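Local coordinates for enoyl-CoA hydratase/carnithine racemase (Magnetospirillum magneticum, PDB 4NEK), which probably shifts the double bond of enoyl-CoA thioesters from position 3 to position 2, at residues N25-G29 with E30-A34; N64-P67 with D68-T71. One frame throughout, in Å; residues are numbered along the deposited sequence.

Overall arrangement
From the N terminus, the chain leaves strand 13-18 and runs through a loop to helix 29-44; contact 1 (25-29 with 30-34) lies at this entry, where the last loop residues fold back on the first turn. After strand 50-54 comes contact 2 (64-67 with 68-71), the short helix 66-69. Each closes a single helical turn, and the two follow in series without nesting or crossing. Yet their centres lie about 11 Å apart and they touch: Tyr32 OH is 2.6 Å from Asn64 OD1, probably a hydrogen bond, and the backbone at Leu27 bonds to that at Asp65. Together they join the start of helix 29-44 to the loop beyond strand 50-54 in this crotonase-like fold.

Contact 1: N25-G29 with E30-A34; sequences NALIG and EMYAA
Leu27 forks into the notch between Met31 and Tyr32, one methyl for each neighbour. Its CD2 branch lies 3.5 Å from CE of Met31, a selenomethionine here, whose chain bends at its last torsion (chi3 71°) and meets the leucine at about a right angle. The other branch, CD1, comes obliquely to the phenol, 3.5 Å from Tyr32 CE1 and equally near the hydroxyl, which is hydrogen-bonded to Asn64 OD1. On another side of the ring, Gly29 CA sits at the edge, close to the ring plane.

Ile28 lies alongside Glu30, the two side chains pointing the same way. Its CG1 stands between the backbone N and the carbonyl carbon (chi1 56°), which carries CD1 to 3.5 Å from Glu30 CG; the same CG1 also packs against Met31 CG at 4.0 Å.

Ile28 is the N-cap of helix 29-44, and it is its carbonyl oxygen that collects N-H groups. Tyr32 N reaches Ile28 O at 3.2 Å, almost in line with the carbonyl, while Met31 N comes in from above the carbonyl plane at 2.9 Å. Ala33 N continues the ladder to Gly29 O.

A leucine in place of Tyr32 would probably strip Asn64 OD1 of its hydroxyl partner and open a gap beside Leu27 CD1. The chemistry is thus split: backbone bonds start the helix, apolar side chains close its buried flank, and the Glu30 carboxylate, near the helix's N-terminal end on the exposed side, is probably eased by the helix dipole.

Contact 2: N64-P67 with D68-T71; sequences NDLP and DFLT
Phe69 N donates to Asp65 O at 2.9 Å, the shortest polar bond between 64-67 and 68-71, and closes the turn of helix 66-69. Leu70 N follows to Leu66 O at 3.0 Å, nearly collinear with the carbonyl. Pro67 has no N-H to give, which costs nothing in the first turn of a helix.

Asp65 is the N-cap of helix 66-69. Its carboxylate swings anti to the backbone N (chi1 178°), which brings OD1 to Asp68 N at 3.1 Å. The bond is nearly straight, with an N-H...O angle of 167°, and uses the OD1 lone pair that faces away from OD2. That other oxygen makes a salt bridge to Arg20, so both carboxylate oxygens have partners and the group is held from two directions. The carboxylate of Asp68 is turned about 80° from that of Asp65, and its OD2 bonds to Trp72 NE1 just beyond the turn.

Asp68 O in turn accepts twice from Thr71, from the hydroxyl OG1 at 2.8 Å and from the backbone N at 3.1 Å. The threonine thus folds its side chain back onto the Asp68 carbonyl, and its methyl CG2 falls 3.4 Å from Pro67 O.

On the apolar face, Leu66 CD1 touches Leu70 CG at 4.2 Å and lies obliquely to the Phe69 ring, while Asn64 CB rests on Phe69 CB.

Beyond the turn, the Phe69 and Trp72 rings meet edge-to-face, and Leu66 and Phe69 reach Leu131 and Ile133 in a loop. Phe69 and Leu70 also pack on Phe226 and Val239 of a second subunit, on its helices 215-230 and 233-243, so helix 66-69 lies between its own loops and a neighbouring copy.

Contact 1: N25-G29 with E30-A34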
# COMPACT_ATOMS: atom_id res chain seq x y z
N ASN C 25 -3.09 -27.57 17.16
CA ASN C 25 -2.68 -28.35 16.01
C ASN C 25 -1.19 -28.48 15.84
O ASN C 25 -0.67 -28.58 14.72
CB ASN C 25 -3.34 -27.79 14.73
CG ASN C 25 -4.83 -28.10 14.66
OD1 ASN C 25 -5.28 -28.98 15.36
ND2 ASN C 25 -5.58 -27.39 13.83
N ALA C 26 -0.47 -28.50 16.96
CA ALA C 26 0.94 -28.81 16.91
C ALA C 26 1.10 -30.23 16.38
O ALA C 26 0.46 -31.14 16.88
CB ALA C 26 1.56 -28.69 18.29
N LEU C 27 1.92 -30.41 15.36
CA LEU C 27 1.97 -31.67 14.64
C LEU C 27 2.90 -32.71 15.26
O LEU C 27 3.95 -32.39 15.81
CB LEU C 27 2.42 -31.44 13.21
CG LEU C 27 1.51 -30.50 12.42
CD1 LEU C 27 2.15 -30.33 11.06
CD2 LEU C 27 0.09 -31.02 12.25
N ILE C 28 2.46 -33.96 15.14
CA ILE C 28 3.21 -35.14 15.51
C ILE C 28 3.20 -36.12 14.32
O ILE C 28 2.45 -35.96 13.34
CB ILE C 28 2.61 -35.80 16.78
CG1 ILE C 28 1.13 -36.13 16.58
CG2 ILE C 28 2.73 -34.87 17.99
CD1 ILE C 28 0.50 -36.88 17.75
N GLY C 29 4.00 -37.16 14.41
CA GLY C 29 4.17 -38.12 13.32
C GLY C 29 2.87 -38.69 12.78
O GLY C 29 2.75 -38.89 11.56
N GLU C 30 1.94 -39.03 13.67
CA GLU C 30 0.68 -39.65 13.21
C GLU C 30 -0.12 -38.69 12.36
O GLU C 30 -0.82 -39.15 11.47
CB GLU C 30 -0.25 -40.21 14.31
CG GLU C 30 -0.54 -39.25 15.45
CD GLU C 30 -1.32 -39.88 16.61
OE1 GLU C 30 -2.48 -40.24 16.33
OE2 GLU C 30 -0.78 -40.02 17.77
N MSE C 31 0.02 -37.38 12.59
CA MSE C 31 -0.72 -36.39 11.82
C MSE C 31 -0.10 -36.23 10.47
O MSE C 31 -0.79 -36.34 9.46
CB MSE C 31 -0.78 -35.07 12.52
CG MSE C 31 -1.58 -35.26 13.78
SE MSE C 31 -1.59 -33.61 14.86
CE MSE C 31 -2.75 -32.50 13.71
N TYR C 32 1.22 -36.12 10.41
CA TYR C 32 1.91 -36.14 9.14
C TYR C 32 1.52 -37.31 8.29
O TYR C 32 1.36 -37.19 7.09
CB TYR C 32 3.44 -36.15 9.31
CG TYR C 32 4.00 -34.84 9.77
CD1 TYR C 32 3.88 -33.70 8.97
CD2 TYR C 32 4.63 -34.72 10.99
CE1 TYR C 32 4.40 -32.48 9.39
CE2 TYR C 32 5.17 -33.52 11.40
CZ TYR C 32 5.04 -32.41 10.60
OH TYR C 32 5.52 -31.20 11.06
N ALA C 33 1.43 -38.48 8.90
CA ALA C 33 1.15 -39.70 8.14
C ALA C 33 -0.28 -39.65 7.62
O ALA C 33 -0.53 -39.95 6.48
CB ALA C 33 1.37 -40.94 9.01
N ALA C 34 -1.22 -39.30 8.48
CA ALA C 34 -2.60 -39.19 8.05
C ALA C 34 -2.77 -38.13 6.97
O ALA C 34 -3.53 -38.34 6.05
CB ALA C 34 -3.49 -38.86 9.25

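Contact 2: N64-P67 with D68-T71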
# COMPACT_ATOMS: atom_id res chain seq x y z
N ASN C 64 5.54 -27.96 14.56
CA ASN C 64 5.80 -29.22 15.18
C ASN C 64 5.68 -29.17 16.66
O ASN C 64 6.04 -28.18 17.29
CB ASN C 64 7.18 -29.71 14.83
CG ASN C 64 7.18 -30.40 13.50
OD1 ASN C 64 6.68 -31.52 13.36
ND2 ASN C 64 7.74 -29.74 12.51
N ASP C 65 5.16 -30.25 17.22
CA ASP C 65 5.17 -30.42 18.66
C ASP C 65 6.63 -30.42 19.06
O ASP C 65 7.43 -31.19 18.53
CB ASP C 65 4.39 -31.72 19.03
CG ASP C 65 4.40 -31.99 20.58
OD1 ASP C 65 5.47 -32.40 21.27
OD2 ASP C 65 3.29 -31.74 21.11
N LEU C 66 6.99 -29.55 19.98
CA LEU C 66 8.41 -29.33 20.24
C LEU C 66 9.14 -30.51 20.95
O LEU C 66 10.20 -30.95 20.49
CB LEU C 66 8.59 -28.01 21.00
CG LEU C 66 10.01 -27.72 21.44
CD1 LEU C 66 10.90 -27.51 20.21
CD2 LEU C 66 10.05 -26.53 22.39
N PRO C 67 8.54 -31.06 22.02
CA PRO C 67 9.11 -32.26 22.63
C PRO C 67 9.32 -33.37 21.62
O PRO C 67 10.39 -33.95 21.54
CB PRO C 67 8.05 -32.69 23.62
CG PRO C 67 7.36 -31.42 24.01
CD PRO C 67 7.43 -30.51 22.82
N ASP C 68 8.31 -33.62 20.80
CA ASP C 68 8.43 -34.65 19.78
C ASP C 68 9.57 -34.36 18.80
O ASP C 68 10.30 -35.25 18.36
CB ASP C 68 7.13 -34.76 19.01
CG ASP C 68 7.21 -35.79 17.93
OD1 ASP C 68 6.99 -36.96 18.23
OD2 ASP C 68 7.46 -35.43 16.74
N PHE C 69 9.65 -33.11 18.41
CA PHE C 69 10.59 -32.68 17.40
C PHE C 69 12.05 -32.87 17.81
O PHE C 69 12.91 -33.21 17.00
CB PHE C 69 10.35 -31.19 17.13
CG PHE C 69 11.43 -30.59 16.33
CD1 PHE C 69 11.57 -30.97 15.01
CD2 PHE C 69 12.39 -29.76 16.91
CE1 PHE C 69 12.60 -30.49 14.25
CE2 PHE C 69 13.42 -29.26 16.16
CZ PHE C 69 13.53 -29.62 14.82
N LEU C 70 12.30 -32.67 19.10
CA LEU C 70 13.65 -32.82 19.65
C LEU C 70 14.13 -34.25 19.63
O LEU C 70 15.30 -34.50 19.94
CB LEU C 70 13.71 -32.29 21.10
CG LEU C 70 13.36 -30.81 21.24
CD1 LEU C 70 13.27 -30.36 22.70
CD2 LEU C 70 14.37 -29.96 20.46
N THR C 71 13.24 -35.18 19.33
CA THR C 71 13.61 -36.60 19.22
C THR C 71 13.78 -37.10 17.80
O THR C 71 13.99 -38.28 17.58
CB THR C 71 12.56 -37.47 19.94
OG1 THR C 71 11.44 -37.72 19.09
CG2 THR C 71 12.14 -36.83 21.26